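Local atomic coordinates of free methionine-R-sulfoxide reductase (Saccharomyces cerevisiae, PDB entry 1F5M), a protein that catalyses the thioredoxin-dependent reduction of the R-enantiomer of free methionine sulfoxide to methionine, a reversible reaction that helps protect yeast against oxidative stress. Residues Gly127-Val135 / Val147-Phe158; Asp63-Val71 / Leu82-Cys91. All blocks are in the same frame, centred on the assembly; numbering follows the deposited sequence.

Interaction 1. Residues Gly127-Val135 / Val147-Phe158; sequences GETKSEIVV and VIDIDCLDYEGF
Residues S131-V135 pair antiparallel with V147-C152, the strand axes 4.6 Å apart at 170°, through paired N-H...O=C bonds at V135/I148, I133/I150 and S131/C152. At the last pair both K130 and S131 face C152, whose O accepts from K130 N (2.9 Å) and S131 N (3.2 Å), the evidence for a classic beta bulge. Beyond it, S131 OG donates to D154 O (2.5 Å) and accepts a bond from G157 N, so one hydroxyl clips the turn after the strand; its torsion (chi1 58°) sets OG between backbone N and carbonyl carbon, on the side where that turn passes. Two aliphatic groups lie over rings: I133 CG2 sits above the centre of the F158 ring, 3.6 Å from its centroid, and K130 CD covers the Y155 ring nearer its rim. The E132, D149 and D151 carboxylates gather on the other face from I133. E132 OE1 comes within 2.5 Å of D149 OD1, the two groups nearly coplanar. T129 OG1 donates a hydrogen bond to D151 OD2 (2.7 Å) from above the carboxylate plane. With helix 160-176 over I133, V135 and I150, and helix 99-107 touching E132, V134 and D149, this is a bulged beta hairpin of the GAF-domain sheet.

Interaction 2. Residues Asp63-Val71 / Leu82-Cys91; sequences DINWAGFYV and LGPFQGKVAC
Backbone bonds between strands 66-71 and 82-85, antiparallel with axes 4.4 Å apart at 159°, set the frame, and the ladder runs on to Q86. A67 and Q86 exchange two bonds, A67 N to Q86 O (2.9 Å) and Q86 N to A67 O (2.7 Å), while F69 N reaches P84 O and G83 N reaches F69 O. Pairing G68 with F85 but Y70 with L82 shifts the register by one residue, which defines a beta bulge. G68 CA lies 3.8 Å from F85 CA and 3.7 Å from F85 CB.

Aromatic contacts centre on W66. F85 CB stands over one face of the W66 six-membered ring, 3.7 Å from the centroid, and the F85 ring runs near-parallel to the five-membered ring (17°) but slid aside with little overlap. The F85 torsion (chi1 70°), with CG between backbone N and carbonyl carbon, brings F85 CG within 3.2 Å of W66 CZ2. A90 CB touches CZ2, and L82 CD2 lies over a face of the Y70 ring.

Polar side-chain bonds tie down the chain beyond the strand: W66 NE1 gives a weak bond to K88 O at its ring edge, and Y70 OH donates to C91 O (2.7 Å). C91 is disulfide-bonded to C125, and G87 O and A90 O bind S51 and N48 of the second subunit. The arrangement is a bulged antiparallel hairpin of the GAF-domain sheet, placed at the dimer interface.

Interaction 2 closes before interaction 1 opens along the chain, and each is a beta hairpin of the same antiparallel sheet, their centres 11 Å apart. They adjoin through strands 64-72 and 144-152, neighbours in the sheet: D149 N lies 2.8 Å from G68 O, and D151 N 2.8 Å from W66 O, both probable hydrogen bonds. The two hairpins therefore make four consecutive strands, ordered 79-85, 64-72, 144-152, 131-138, with 93-95 and 111-113 outside them. N65 ND2 also donates to T129 OG1, a side-chain bond between the two interactions. Helix 42-59 packs on interaction 2 and helix 160-176 on interaction 1, while helix 99-107 touches interaction 1, consistent with a GAF domain's central sheet flanked by helices.

Interaction 1. Residues Gly127-Val135 / Val147-Phe158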
# COMPACT_ATOMS: atom_id res chain seq x y z
N GLY B 127 -1.13 -11.21 -14.46
CA GLY B 127 -1.62 -12.19 -15.40
C GLY B 127 -2.38 -13.32 -14.73
O GLY B 127 -3.07 -14.07 -15.43
N GLU B 128 -2.29 -13.47 -13.40
CA GLU B 128 -3.02 -14.58 -12.75
C GLU B 128 -4.39 -14.23 -12.24
O GLU B 128 -5.08 -15.08 -11.68
CB GLU B 128 -2.24 -15.15 -11.58
CG GLU B 128 -1.27 -16.20 -12.01
CD GLU B 128 0.10 -15.87 -11.47
OE1 GLU B 128 0.51 -16.42 -10.42
OE2 GLU B 128 0.74 -15.01 -12.13
N THR B 129 -4.78 -12.96 -12.40
CA THR B 129 -6.05 -12.57 -11.90
C THR B 129 -7.13 -13.27 -12.74
O THR B 129 -7.04 -13.28 -13.97
CB THR B 129 -6.21 -11.01 -11.99
OG1 THR B 129 -5.30 -10.38 -11.07
CG2 THR B 129 -7.65 -10.60 -11.61
N LYS B 130 -8.12 -13.88 -12.09
CA LYS B 130 -9.21 -14.54 -12.82
C LYS B 130 -10.55 -13.86 -12.61
O LYS B 130 -11.42 -13.94 -13.46
CB LYS B 130 -9.33 -16.02 -12.43
CG LYS B 130 -8.41 -16.92 -13.25
CD LYS B 130 -8.40 -18.34 -12.68
CE LYS B 130 -7.40 -19.14 -13.56
NZ LYS B 130 -7.27 -20.53 -13.10
N SER B 131 -10.77 -13.28 -11.43
CA SER B 131 -12.02 -12.58 -11.20
C SER B 131 -11.69 -11.31 -10.51
O SER B 131 -10.60 -11.19 -9.95
CB SER B 131 -13.06 -13.41 -10.41
OG SER B 131 -12.61 -13.84 -9.15
N GLU B 132 -12.62 -10.35 -10.55
CA GLU B 132 -12.37 -9.01 -10.03
C GLU B 132 -13.66 -8.24 -9.69
O GLU B 132 -14.75 -8.49 -10.25
CB GLU B 132 -11.55 -8.22 -11.09
CG GLU B 132 -11.00 -6.84 -10.67
CD GLU B 132 -10.04 -6.16 -11.71
OE1 GLU B 132 -9.64 -4.99 -11.49
OE2 GLU B 132 -9.67 -6.77 -12.74
N ILE B 133 -13.55 -7.33 -8.73
CA ILE B 133 -14.67 -6.47 -8.35
C ILE B 133 -14.14 -5.06 -8.20
O ILE B 133 -13.07 -4.81 -7.55
CB ILE B 133 -15.36 -6.93 -7.04
CG1 ILE B 133 -16.56 -6.02 -6.72
CG2 ILE B 133 -14.36 -6.91 -5.88
CD1 ILE B 133 -17.51 -6.56 -5.67
N VAL B 134 -14.83 -4.11 -8.83
CA VAL B 134 -14.40 -2.71 -8.76
C VAL B 134 -15.58 -1.85 -8.39
O VAL B 134 -16.64 -1.90 -9.02
CB VAL B 134 -13.83 -2.18 -10.08
CG1 VAL B 134 -13.30 -0.76 -9.87
CG2 VAL B 134 -12.73 -3.08 -10.55
N VAL B 135 -15.39 -1.11 -7.30
CA VAL B 135 -16.41 -0.23 -6.76
C VAL B 135 -15.98 1.23 -6.86
O VAL B 135 -14.92 1.66 -6.28
CB VAL B 135 -16.70 -0.61 -5.29
CG1 VAL B 135 -17.75 0.30 -4.67
CG2 VAL B 135 -17.12 -2.06 -5.21
N VAL B 147 -11.50 4.46 -7.50
CA VAL B 147 -12.17 3.18 -7.39
C VAL B 147 -11.48 2.30 -6.37
O VAL B 147 -10.30 2.50 -6.04
CB VAL B 147 -12.17 2.38 -8.71
CG1 VAL B 147 -12.85 3.17 -9.84
CG2 VAL B 147 -10.74 2.02 -9.09
N ILE B 148 -12.25 1.35 -5.85
CA ILE B 148 -11.75 0.34 -4.93
C ILE B 148 -11.67 -0.87 -5.84
O ILE B 148 -12.66 -1.23 -6.50
CB ILE B 148 -12.74 0.05 -3.81
CG1 ILE B 148 -13.12 1.34 -3.07
CG2 ILE B 148 -12.13 -0.94 -2.86
CD1 ILE B 148 -14.06 1.11 -1.88
N ASP B 149 -10.50 -1.50 -5.88
CA ASP B 149 -10.24 -2.62 -6.77
C ASP B 149 -9.70 -3.87 -6.05
O ASP B 149 -8.65 -3.82 -5.32
CB ASP B 149 -9.23 -2.13 -7.84
CG ASP B 149 -8.99 -3.11 -9.01
OD1 ASP B 149 -9.74 -4.10 -9.18
OD2 ASP B 149 -8.04 -2.87 -9.80
N ILE B 150 -10.40 -4.98 -6.20
CA ILE B 150 -9.92 -6.24 -5.62
C ILE B 150 -9.76 -7.32 -6.68
O ILE B 150 -10.73 -7.57 -7.45
CB ILE B 150 -10.89 -6.76 -4.55
CG1 ILE B 150 -11.25 -5.63 -3.59
CG2 ILE B 150 -10.28 -7.92 -3.79
CD1 ILE B 150 -12.15 -6.09 -2.39
N ASP B 151 -8.60 -8.00 -6.73
CA ASP B 151 -8.39 -9.07 -7.73
C ASP B 151 -8.41 -10.42 -6.99
O ASP B 151 -7.95 -10.49 -5.84
CB ASP B 151 -7.02 -9.02 -8.43
CG ASP B 151 -6.88 -7.88 -9.41
OD1 ASP B 151 -7.74 -7.00 -9.43
OD2 ASP B 151 -5.87 -7.86 -10.14
N CYS B 152 -8.90 -11.47 -7.65
CA CYS B 152 -8.93 -12.82 -7.07
C CYS B 152 -8.28 -13.82 -8.01
O CYS B 152 -8.46 -13.76 -9.23
CB CYS B 152 -10.40 -13.24 -6.78
SG CYS B 152 -10.63 -14.92 -6.13
N LEU B 153 -7.60 -14.82 -7.44
CA LEU B 153 -6.93 -15.85 -8.24
C LEU B 153 -7.86 -16.90 -8.81
O LEU B 153 -7.46 -17.65 -9.69
CB LEU B 153 -5.86 -16.56 -7.42
CG LEU B 153 -4.69 -15.63 -7.06
CD1 LEU B 153 -3.72 -16.37 -6.16
CD2 LEU B 153 -3.99 -15.16 -8.29
N ASP B 154 -9.09 -17.00 -8.28
CA ASP B 154 -10.06 -17.97 -8.81
C ASP B 154 -11.18 -17.22 -9.53
O ASP B 154 -11.40 -16.03 -9.26
CB ASP B 154 -10.73 -18.79 -7.68
CG ASP B 154 -9.73 -19.56 -6.79
OD1 ASP B 154 -8.83 -20.24 -7.33
OD2 ASP B 154 -9.87 -19.50 -5.54
N TYR B 155 -11.88 -17.90 -10.44
CA TYR B 155 -13.03 -17.31 -11.11
C TYR B 155 -14.13 -17.18 -10.05
O TYR B 155 -14.08 -17.83 -9.01
CB TYR B 155 -13.60 -18.24 -12.21
CG TYR B 155 -12.67 -18.51 -13.37
CD1 TYR B 155 -12.05 -19.75 -13.52
CD2 TYR B 155 -12.36 -17.51 -14.28
CE1 TYR B 155 -11.14 -19.99 -14.54
CE2 TYR B 155 -11.44 -17.75 -15.31
CZ TYR B 155 -10.83 -18.99 -15.42
OH TYR B 155 -9.85 -19.20 -16.35
N GLU B 156 -15.12 -16.32 -10.31
CA GLU B 156 -16.26 -16.18 -9.41
C GLU B 156 -15.90 -15.93 -7.95
O GLU B 156 -16.50 -16.50 -7.03
CB GLU B 156 -17.13 -17.45 -9.51
CG GLU B 156 -17.73 -17.73 -10.91
CD GLU B 156 -17.95 -19.25 -11.19
OE1 GLU B 156 -18.10 -19.63 -12.38
OE2 GLU B 156 -17.99 -20.06 -10.23
N GLY B 157 -14.95 -15.07 -7.71
CA GLY B 157 -14.62 -14.84 -6.31
C GLY B 157 -15.49 -13.86 -5.54
O GLY B 157 -15.46 -13.86 -4.32
N PHE B 158 -16.30 -13.05 -6.24
CA PHE B 158 -17.13 -12.00 -5.61
C PHE B 158 -18.64 -12.02 -5.92
O PHE B 158 -19.07 -12.53 -6.96
CB PHE B 158 -16.59 -10.63 -6.00
CG PHE B 158 -15.13 -10.50 -5.78
CD1 PHE B 158 -14.23 -10.62 -6.83
CD2 PHE B 158 -14.63 -10.28 -4.49
CE1 PHE B 158 -12.83 -10.54 -6.62
CE2 PHE B 158 -13.25 -10.20 -4.25
CZ PHE B 158 -12.34 -10.33 -5.32
O HOH W 1 -5.05 -17.37 -10.93

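Interaction 2. Residues Asp63-Val71 / Leu82-Cys91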
# COMPACT_ATOMS: atom_id res chain seq x y z
N ASP B 63 -9.18 -16.36 -2.23
CA ASP B 63 -7.76 -16.31 -2.59
C ASP B 63 -7.43 -15.04 -3.38
O ASP B 63 -7.12 -15.10 -4.57
CB ASP B 63 -7.42 -17.57 -3.39
CG ASP B 63 -5.95 -17.87 -3.45
OD1 ASP B 63 -5.09 -17.23 -2.79
OD2 ASP B 63 -5.63 -18.81 -4.17
N ILE B 64 -7.51 -13.88 -2.73
CA ILE B 64 -7.23 -12.63 -3.42
C ILE B 64 -5.72 -12.41 -3.62
O ILE B 64 -4.91 -12.98 -2.88
CB ILE B 64 -7.83 -11.41 -2.67
CG1 ILE B 64 -7.18 -11.28 -1.29
CG2 ILE B 64 -9.36 -11.57 -2.55
CD1 ILE B 64 -7.27 -9.92 -0.73
N ASN B 65 -5.37 -11.63 -4.64
CA ASN B 65 -4.00 -11.29 -4.98
C ASN B 65 -3.83 -9.78 -5.08
O ASN B 65 -2.72 -9.29 -5.28
CB ASN B 65 -3.50 -11.95 -6.28
CG ASN B 65 -4.45 -11.80 -7.46
OD1 ASN B 65 -5.62 -12.15 -7.38
ND2 ASN B 65 -3.93 -11.33 -8.58
N TRP B 66 -4.90 -9.02 -4.90
CA TRP B 66 -4.72 -7.58 -4.95
C TRP B 66 -5.89 -6.90 -4.32
O TRP B 66 -7.05 -7.33 -4.52
CB TRP B 66 -4.61 -7.11 -6.38
CG TRP B 66 -3.80 -5.90 -6.57
CD1 TRP B 66 -2.44 -5.86 -6.76
CD2 TRP B 66 -4.26 -4.55 -6.68
NE1 TRP B 66 -2.04 -4.58 -6.99
CE2 TRP B 66 -3.12 -3.74 -6.94
CE3 TRP B 66 -5.51 -3.93 -6.58
CZ2 TRP B 66 -3.19 -2.36 -7.12
CZ3 TRP B 66 -5.59 -2.54 -6.77
CH2 TRP B 66 -4.43 -1.78 -7.03
N ALA B 67 -5.60 -5.88 -3.50
CA ALA B 67 -6.68 -5.11 -2.89
C ALA B 67 -6.15 -3.74 -2.78
O ALA B 67 -5.15 -3.49 -2.06
CB ALA B 67 -7.09 -5.68 -1.50
N GLY B 68 -6.81 -2.81 -3.46
CA GLY B 68 -6.30 -1.46 -3.44
C GLY B 68 -7.13 -0.43 -4.12
O GLY B 68 -8.34 -0.63 -4.37
N PHE B 69 -6.49 0.69 -4.45
CA PHE B 69 -7.18 1.83 -5.04
C PHE B 69 -6.52 2.53 -6.23
O PHE B 69 -5.28 2.48 -6.40
CB PHE B 69 -7.39 2.95 -4.01
CG PHE B 69 -8.08 2.52 -2.73
CD1 PHE B 69 -7.37 1.84 -1.73
CD2 PHE B 69 -9.46 2.72 -2.59
CE1 PHE B 69 -8.04 1.33 -0.60
CE2 PHE B 69 -10.14 2.21 -1.45
CZ PHE B 69 -9.42 1.52 -0.47
N TYR B 70 -7.37 3.23 -7.02
CA TYR B 70 -6.94 4.11 -8.12
C TYR B 70 -7.68 5.40 -7.80
O TYR B 70 -8.76 5.34 -7.23
CB TYR B 70 -7.36 3.60 -9.49
CG TYR B 70 -6.41 2.54 -10.01
CD1 TYR B 70 -6.53 1.20 -9.60
CD2 TYR B 70 -5.36 2.87 -10.86
CE1 TYR B 70 -5.63 0.25 -10.01
CE2 TYR B 70 -4.44 1.90 -11.29
CZ TYR B 70 -4.58 0.60 -10.87
OH TYR B 70 -3.67 -0.38 -11.27
N VAL B 71 -7.16 6.55 -8.16
CA VAL B 71 -7.84 7.78 -7.81
C VAL B 71 -7.80 8.63 -9.06
O VAL B 71 -6.86 8.54 -9.85
CB VAL B 71 -7.13 8.53 -6.64
CG1 VAL B 71 -7.07 7.62 -5.37
CG2 VAL B 71 -5.73 8.93 -7.08
N LEU B 82 -2.71 5.10 -10.12
CA LEU B 82 -2.49 4.07 -9.10
C LEU B 82 -2.31 4.68 -7.70
O LEU B 82 -1.47 5.59 -7.53
CB LEU B 82 -1.21 3.28 -9.43
CG LEU B 82 -1.10 1.79 -9.06
CD1 LEU B 82 0.34 1.44 -8.77
CD2 LEU B 82 -1.98 1.42 -7.95
N GLY B 83 -3.08 4.18 -6.72
CA GLY B 83 -3.03 4.62 -5.33
C GLY B 83 -2.57 3.44 -4.48
O GLY B 83 -2.08 2.44 -5.03
N PRO B 84 -2.70 3.52 -3.13
CA PRO B 84 -2.29 2.45 -2.20
C PRO B 84 -2.95 1.10 -2.42
O PRO B 84 -4.18 1.00 -2.70
CB PRO B 84 -2.63 3.02 -0.82
CG PRO B 84 -2.53 4.51 -1.02
CD PRO B 84 -3.18 4.69 -2.41
N PHE B 85 -2.15 0.05 -2.25
CA PHE B 85 -2.67 -1.28 -2.45
C PHE B 85 -1.87 -2.34 -1.72
O PHE B 85 -0.72 -2.10 -1.32
CB PHE B 85 -2.68 -1.64 -3.95
CG PHE B 85 -1.28 -1.84 -4.55
CD1 PHE B 85 -0.63 -3.08 -4.46
CD2 PHE B 85 -0.61 -0.77 -5.15
CE1 PHE B 85 0.70 -3.26 -4.98
CE2 PHE B 85 0.70 -0.92 -5.67
CZ PHE B 85 1.36 -2.17 -5.58
N GLN B 86 -2.48 -3.49 -1.53
CA GLN B 86 -1.78 -4.66 -0.98
C GLN B 86 -1.74 -5.64 -2.16
O GLN B 86 -2.75 -5.87 -2.86
CB GLN B 86 -2.53 -5.33 0.20
CG GLN B 86 -2.85 -4.44 1.35
CD GLN B 86 -1.60 -3.97 2.09
OE1 GLN B 86 -1.50 -2.78 2.42
NE2 GLN B 86 -0.67 -4.87 2.36
N GLY B 87 -0.59 -6.25 -2.39
CA GLY B 87 -0.50 -7.20 -3.50
C GLY B 87 0.74 -6.98 -4.37
O GLY B 87 1.71 -6.36 -3.94
N LYS B 88 0.73 -7.50 -5.60
CA LYS B 88 1.88 -7.34 -6.47
C LYS B 88 1.80 -6.06 -7.27
O LYS B 88 0.73 -5.51 -7.40
CB LYS B 88 2.00 -8.54 -7.40
CG LYS B 88 2.19 -9.82 -6.64
CD LYS B 88 2.19 -10.97 -7.60
CE LYS B 88 2.61 -12.27 -6.88
NZ LYS B 88 2.50 -13.40 -7.83
N VAL B 89 2.96 -5.59 -7.76
CA VAL B 89 3.09 -4.38 -8.59
C VAL B 89 1.96 -4.33 -9.67
O VAL B 89 1.59 -5.35 -10.26
CB VAL B 89 4.53 -4.38 -9.20
CG1 VAL B 89 4.66 -3.40 -10.35
CG2 VAL B 89 5.54 -3.97 -8.06
N ALA B 90 1.43 -3.13 -9.91
CA ALA B 90 0.30 -2.93 -10.79
C ALA B 90 0.44 -1.76 -11.76
O ALA B 90 1.35 -0.93 -11.62
CB ALA B 90 -0.94 -2.71 -9.93
N CYS B 91 -0.50 -1.71 -12.71
CA CYS B 91 -0.55 -0.69 -13.75
C CYS B 91 -0.67 0.70 -13.09
O CYS B 91 -1.41 0.88 -12.11
CB CYS B 91 -1.75 -0.96 -14.67
SG CYS B 91 -2.10 -2.70 -15.12
O HOH W 2 -1.33 -8.87 -7.65